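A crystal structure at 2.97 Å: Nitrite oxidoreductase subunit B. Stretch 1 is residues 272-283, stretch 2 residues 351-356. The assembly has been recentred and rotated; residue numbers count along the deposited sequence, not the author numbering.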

ATOM      1  N   LEU A 272      12.468 -25.647  13.563  1.00 31.15           N
ATOM      2  CA  LEU A 272      11.868 -26.976  13.664  1.00 29.53           C
ATOM      3  C   LEU A 272      12.714 -27.822  14.608  1.00 38.25           C
ATOM      4  O   LEU A 272      13.777 -28.322  14.233  1.00 33.99           O
ATOM      5  CB  LEU A 272      11.755 -27.623  12.290  1.00 24.55           C
ATOM      6  CG  LEU A 272      10.399 -27.472  11.598  1.00 31.90           C
ATOM      7  CD1 LEU A 272      10.437 -28.070  10.200  1.00 28.32           C
ATOM      8  CD2 LEU A 272       9.305 -28.116  12.431  1.00 36.62           C
ATOM      9  N   ASP A 273      12.246 -27.981  15.841  1.00 38.90           N
ATOM     10  CA  ASP A 273      12.904 -28.840  16.812  1.00 35.82           C
ATOM     11  C   ASP A 273      12.344 -30.258  16.720  1.00 42.55           C
ATOM     12  O   ASP A 273      11.548 -30.588  15.837  1.00 37.44           O
ATOM     13  CB  ASP A 273      12.726 -28.285  18.225  1.00 35.79           C
ATOM     14  CG  ASP A 273      13.434 -26.963  18.433  1.00 46.56           C
ATOM     15  OD1 ASP A 273      14.488 -26.741  17.803  1.00 49.74           O
ATOM     16  OD2 ASP A 273      12.933 -26.148  19.235  1.00 54.33           O
ATOM     17  N   ASP A 274      12.774 -31.113  17.643  1.00 43.37           N
ATOM     18  CA  ASP A 274      12.053 -32.324  18.005  1.00 39.11           C
ATOM     19  C   ASP A 274      11.171 -32.077  19.221  1.00 43.24           C
ATOM     20  O   ASP A 274      10.545 -33.006  19.737  1.00 54.10           O
ATOM     21  CB  ASP A 274      13.038 -33.468  18.270  1.00 37.85           C
ATOM     22  CG  ASP A 274      12.363 -34.828  18.296  1.00 52.06           C
ATOM     23  OD1 ASP A 274      11.858 -35.267  17.242  1.00 49.72           O
ATOM     24  OD2 ASP A 274      12.343 -35.460  19.374  1.00 58.49           O
ATOM     25  N   ASN A 275      11.126 -30.828  19.682  1.00 35.07           N
ATOM     26  CA  ASN A 275      10.375 -30.433  20.865  1.00 36.67           C
ATOM     27  C   ASN A 275       8.919 -30.175  20.501  1.00 38.23           C
ATOM     28  O   ASN A 275       8.651 -29.337  19.631  1.00 45.88           O
ATOM     29  CB  ASN A 275      10.989 -29.174  21.458  1.00 46.44           C
ATOM     30  CG  ASN A 275      10.533 -28.898  22.871  1.00 47.45           C
ATOM     31  OD1 ASN A 275       9.690 -29.606  23.417  1.00 43.79           O
ATOM     32  ND2 ASN A 275      11.096 -27.858  23.475  1.00 52.23           N
ATOM     33  N   PRO A 276       7.952 -30.842  21.140  1.00 39.25           N
ATOM     34  CA  PRO A 276       6.542 -30.549  20.851  1.00 40.93           C
ATOM     35  C   PRO A 276       6.014 -29.328  21.579  1.00 43.83           C
ATOM     36  O   PRO A 276       4.874 -28.916  21.321  1.00 44.25           O
ATOM     37  CB  PRO A 276       5.825 -31.815  21.329  1.00 37.79           C
ATOM     38  CG  PRO A 276       6.675 -32.305  22.446  1.00 39.09           C
ATOM     39  CD  PRO A 276       8.101 -31.982  22.062  1.00 40.79           C
ATOM     40  N   LYS A 277       6.807 -28.736  22.464  1.00 38.31           N
ATOM     41  CA  LYS A 277       6.437 -27.514  23.159  1.00 42.04           C
ATOM     42  C   LYS A 277       6.905 -26.269  22.417  1.00 46.08           C
ATOM     43  O   LYS A 277       6.655 -25.152  22.879  1.00 38.42           O
ATOM     44  CB  LYS A 277       6.997 -27.538  24.583  1.00 45.25           C
ATOM     45  CG  LYS A 277       6.243 -28.456  25.534  1.00 37.57           C
ATOM     46  N   ASN A 278       7.602 -26.449  21.302  1.00 41.96           N
ATOM     47  CA  ASN A 278       7.963 -25.347  20.420  1.00 37.79           C
ATOM     48  C   ASN A 278       6.760 -25.004  19.548  1.00 43.21           C
ATOM     49  O   ASN A 278       6.248 -25.886  18.849  1.00 42.09           O
ATOM     50  CB  ASN A 278       9.158 -25.744  19.557  1.00 39.14           C
ATOM     51  CG  ASN A 278       9.673 -24.610  18.683  1.00 44.00           C
ATOM     52  OD1 ASN A 278       9.104 -23.522  18.641  1.00 46.29           O
ATOM     53  ND2 ASN A 278      10.765 -24.871  17.973  1.00 39.12           N
ATOM     54  N   PRO A 279       6.268 -23.760  19.567  1.00 38.00           N
ATOM     55  CA  PRO A 279       5.081 -23.439  18.757  1.00 38.19           C
ATOM     56  C   PRO A 279       5.270 -23.696  17.272  1.00 39.28           C
ATOM     57  O   PRO A 279       4.291 -23.986  16.575  1.00 35.96           O
ATOM     58  CB  PRO A 279       4.848 -21.949  19.048  1.00 32.86           C
ATOM     59  CG  PRO A 279       6.155 -21.447  19.581  1.00 36.85           C
ATOM     60  CD  PRO A 279       6.729 -22.599  20.346  1.00 37.36           C
ATOM     61  N   ILE A 280       6.500 -23.609  16.766  1.00 38.46           N
ATOM     62  CA  ILE A 280       6.752 -23.943  15.368  1.00 35.85           C
ATOM     63  C   ILE A 280       6.568 -25.438  15.135  1.00 36.63           C
ATOM     64  O   ILE A 280       5.796 -25.859  14.266  1.00 33.19           O
ATOM     65  CB  ILE A 280       8.156 -23.471  14.951  1.00 32.87           C
ATOM     66  CG1 ILE A 280       8.192 -21.946  14.856  1.00 35.81           C
ATOM     67  CG2 ILE A 280       8.560 -24.092  13.629  1.00 30.67           C
ATOM     68  CD1 ILE A 280       7.256 -21.382  13.811  1.00 36.11           C
ATOM     69  N   THR A 281       7.271 -26.263  15.917  1.00 36.78           N
ATOM     70  CA  THR A 281       7.179 -27.711  15.758  1.00 39.63           C
ATOM     71  C   THR A 281       5.774 -28.226  16.051  1.00 42.47           C
ATOM     72  O   THR A 281       5.323 -29.190  15.421  1.00 40.52           O
ATOM     73  CB  THR A 281       8.199 -28.399  16.667  1.00 40.00           C
ATOM     74  OG1 THR A 281       9.501 -27.842  16.436  1.00 36.43           O
ATOM     75  CG2 THR A 281       8.240 -29.899  16.401  1.00 46.65           C
ATOM     76  N   TRP A 282       5.072 -27.598  16.995  1.00 39.59           N
ATOM     77  CA  TRP A 282       3.717 -28.029  17.327  1.00 43.31           C
ATOM     78  C   TRP A 282       2.774 -27.843  16.143  1.00 40.48           C
ATOM     79  O   TRP A 282       2.000 -28.745  15.803  1.00 41.51           O
ATOM     80  CB  TRP A 282       3.213 -27.256  18.548  1.00 42.11           C
ATOM     81  CG  TRP A 282       1.894 -27.734  19.073  1.00 40.15           C
ATOM     82  CD1 TRP A 282       1.648 -28.900  19.737  1.00 50.92           C
ATOM     83  CD2 TRP A 282       0.636 -27.052  18.982  1.00 40.05           C
ATOM     84  NE1 TRP A 282       0.317 -28.989  20.063  1.00 56.47           N
ATOM     85  CE2 TRP A 282      -0.326 -27.867  19.611  1.00 48.33           C
ATOM     86  CE3 TRP A 282       0.231 -25.833  18.430  1.00 41.89           C
ATOM     87  CZ2 TRP A 282      -1.669 -27.501  19.702  1.00 47.08           C
ATOM     88  CZ3 TRP A 282      -1.102 -25.472  18.520  1.00 42.71           C
ATOM     89  CH2 TRP A 282      -2.035 -26.303  19.152  1.00 47.42           C
ATOM     90  N   LEU A 283       2.824 -26.671  15.506  1.00 37.78           N
ATOM     91  CA  LEU A 283       1.907 -26.372  14.409  1.00 37.80           C
ATOM     92  C   LEU A 283       2.162 -27.253  13.190  1.00 37.66           C
ATOM     93  O   LEU A 283       1.218 -27.629  12.485  1.00 36.70           O
ATOM     94  CB  LEU A 283       2.018 -24.898  14.027  1.00 34.47           C
ATOM     95  CG  LEU A 283       1.547 -23.901  15.084  1.00 30.75           C
ATOM     96  CD1 LEU A 283       1.848 -22.472  14.661  1.00 24.77           C
ATOM     97  CD2 LEU A 283       0.071 -24.086  15.352  1.00 35.94           C
ATOM     98  N   ILE A 351      12.843 -14.418  18.916  1.00 33.69           N
ATOM     99  CA  ILE A 351      12.389 -15.763  18.588  1.00 35.05           C
ATOM    100  C   ILE A 351      12.022 -16.499  19.868  1.00 34.94           C
ATOM    101  O   ILE A 351      12.760 -16.464  20.861  1.00 31.16           O
ATOM    102  CB  ILE A 351      13.465 -16.523  17.798  1.00 36.65           C
ATOM    103  CG1 ILE A 351      13.731 -15.838  16.458  1.00 32.70           C
ATOM    104  CG2 ILE A 351      13.043 -17.966  17.568  1.00 34.16           C
ATOM    105  CD1 ILE A 351      14.922 -16.398  15.712  1.00 28.99           C
ATOM    106  N   VAL A 352      10.876 -17.174  19.847  1.00 38.40           N
ATOM    107  CA  VAL A 352      10.372 -17.940  20.979  1.00 36.15           C
ATOM    108  C   VAL A 352      10.557 -19.417  20.671  1.00 36.73           C
ATOM    109  O   VAL A 352      10.084 -19.904  19.637  1.00 34.64           O
ATOM    110  CB  VAL A 352       8.897 -17.619  21.271  1.00 29.41           C
ATOM    111  CG1 VAL A 352       8.337 -18.626  22.247  1.00 37.88           C
ATOM    112  CG2 VAL A 352       8.752 -16.205  21.806  1.00 33.15           C
ATOM    113  N   TYR A 353      11.239 -20.128  21.567  1.00 37.10           N
ATOM    114  CA  TYR A 353      11.533 -21.542  21.366  1.00 41.98           C
ATOM    115  C   TYR A 353      10.539 -22.474  22.040  1.00 41.65           C
ATOM    116  O   TYR A 353      10.385 -23.616  21.596  1.00 41.05           O
ATOM    117  CB  TYR A 353      12.943 -21.865  21.870  1.00 37.15           C
ATOM    118  CG  TYR A 353      14.027 -21.198  21.062  1.00 30.70           C
ATOM    119  CD1 TYR A 353      14.678 -21.881  20.046  1.00 34.59           C
ATOM    120  CD2 TYR A 353      14.389 -19.880  21.305  1.00 34.01           C
ATOM    121  CE1 TYR A 353      15.667 -21.272  19.302  1.00 41.88           C
ATOM    122  CE2 TYR A 353      15.375 -19.264  20.565  1.00 40.87           C
ATOM    123  CZ  TYR A 353      16.011 -19.966  19.563  1.00 41.82           C
ATOM    124  OH  TYR A 353      16.996 -19.364  18.818  1.00 41.53           O
ATOM    125  N   GLU A 354       9.866 -22.025  23.097  1.00 46.39           N
ATOM    126  CA  GLU A 354       8.869 -22.839  23.773  1.00 46.84           C
ATOM    127  C   GLU A 354       7.701 -21.963  24.206  1.00 43.33           C
ATOM    128  O   GLU A 354       7.875 -20.781  24.516  1.00 36.81           O
ATOM    129  CB  GLU A 354       9.495 -23.536  24.989  1.00 42.43           C
ATOM    130  CG  GLU A 354       8.791 -24.786  25.454  1.00 55.01           C
ATOM    131  CD  GLU A 354       9.746 -25.781  26.092  1.00 55.95           C
ATOM    132  OE1 GLU A 354      10.973 -25.554  26.028  1.00 62.44           O
ATOM    133  OE2 GLU A 354       9.274 -26.788  26.659  1.00 62.64           O
ATOM    134  N   TYR A 355       6.509 -22.559  24.243  1.00 37.35           N
ATOM    135  CA  TYR A 355       5.313 -21.873  24.710  1.00 35.28           C
ATOM    136  C   TYR A 355       4.627 -22.685  25.801  1.00 41.04           C
ATOM    137  O   TYR A 355       4.777 -23.907  25.879  1.00 43.91           O
ATOM    138  CB  TYR A 355       4.314 -21.637  23.562  1.00 36.62           C
ATOM    139  CG  TYR A 355       3.478 -22.862  23.234  1.00 40.18           C
ATOM    140  CD1 TYR A 355       3.962 -23.852  22.389  1.00 43.42           C
ATOM    141  CD2 TYR A 355       2.208 -23.033  23.777  1.00 38.01           C
ATOM    142  CE1 TYR A 355       3.208 -24.974  22.093  1.00 42.26           C
ATOM    143  CE2 TYR A 355       1.449 -24.153  23.489  1.00 40.64           C
ATOM    144  CZ  TYR A 355       1.954 -25.120  22.645  1.00 40.64           C
ATOM    145  OH  TYR A 355       1.205 -26.236  22.349  1.00 49.51           O
ATOM    146  N   LYS A 356       3.876 -21.987  26.652  1.00 39.80           N
ATOM    147  CA  LYS A 356       2.986 -22.633  27.611  1.00 43.61           C
ATOM    148  C   LYS A 356       1.961 -21.605  28.080  1.00 47.63           C
ATOM    149  O   LYS A 356       2.228 -20.400  28.086  1.00 46.14           O
ATOM    150  CB  LYS A 356       3.722 -23.316  28.769  1.00 41.46           C
ATOM    151  CG  LYS A 356       4.516 -22.463  29.695  1.00 45.41           C
ATOM    152  CD  LYS A 356       4.809 -23.264  30.947  1.00 46.69           C
ATOM    153  CE  LYS A 356       3.626 -23.206  31.887  1.00 48.83           C
ATOM    154  NZ  LYS A 356       3.328 -21.788  32.224  1.00 46.19           N
TER
HETATM  155  O   HOH W   1      10.905 -21.639  17.701  1.00 35.86           O

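The loop that leads into helix 279-283 packs against the start of strand 354-356 through a single direct backbone hydrogen bond, reinforced by a water bridge and by the ring of Y355 lying against P279 and W282. The two elements run steeply across one another, their directions 78° apart, and the chains come closest before the helix begins, where N278 CA lies 4.3 Å from E354 CA.

At this point Y355 N donates to K277 O (2.9 Å, 161°), a nearly straight bond. Two CA-H...O contacts flank it: E354 CA approaches the same K277 O at 3.3 Å, and N278 CA lies 3.2 Å from Y353 O. The K277 carbonyl thus receives both an amide and a CA hydrogen from the strand side. It belongs to the type I turn from N275 to N278, in which N275 OD1 accepts from K277 N (3.2 Å).

N278 links this turn to the helix. Its OD1 caps the first turn by accepting from I280 N (3.2 Å), while its ND2 makes a weak bond to D273 OD2 (2.8 Å). Water 1 donates to both N278 OD1 (2.8 Å) and V352 O (2.7 Å), joining the cap to the second stretch. N278 OD1 also sits 3.2 Å from Y353 O, but both are acceptors and no bond forms.

Y355 gives up the most surface to the contact. P279 CD packs 3.7 Å from Y355 CD1, with the proline nitrogen at the ring edge, and W282 CB lies 4.2 Å from Y355 CE1. The hydroxyl reaches over one face of the indole, with Y355 OH 3.5 Å from W282 CD2, and is satisfied by a hydrogen bond elsewhere in the structure. Nearby, the E354 carboxylate lies over the modelled base of K277, OE2 of E354 being 3.2 Å from CB of K277.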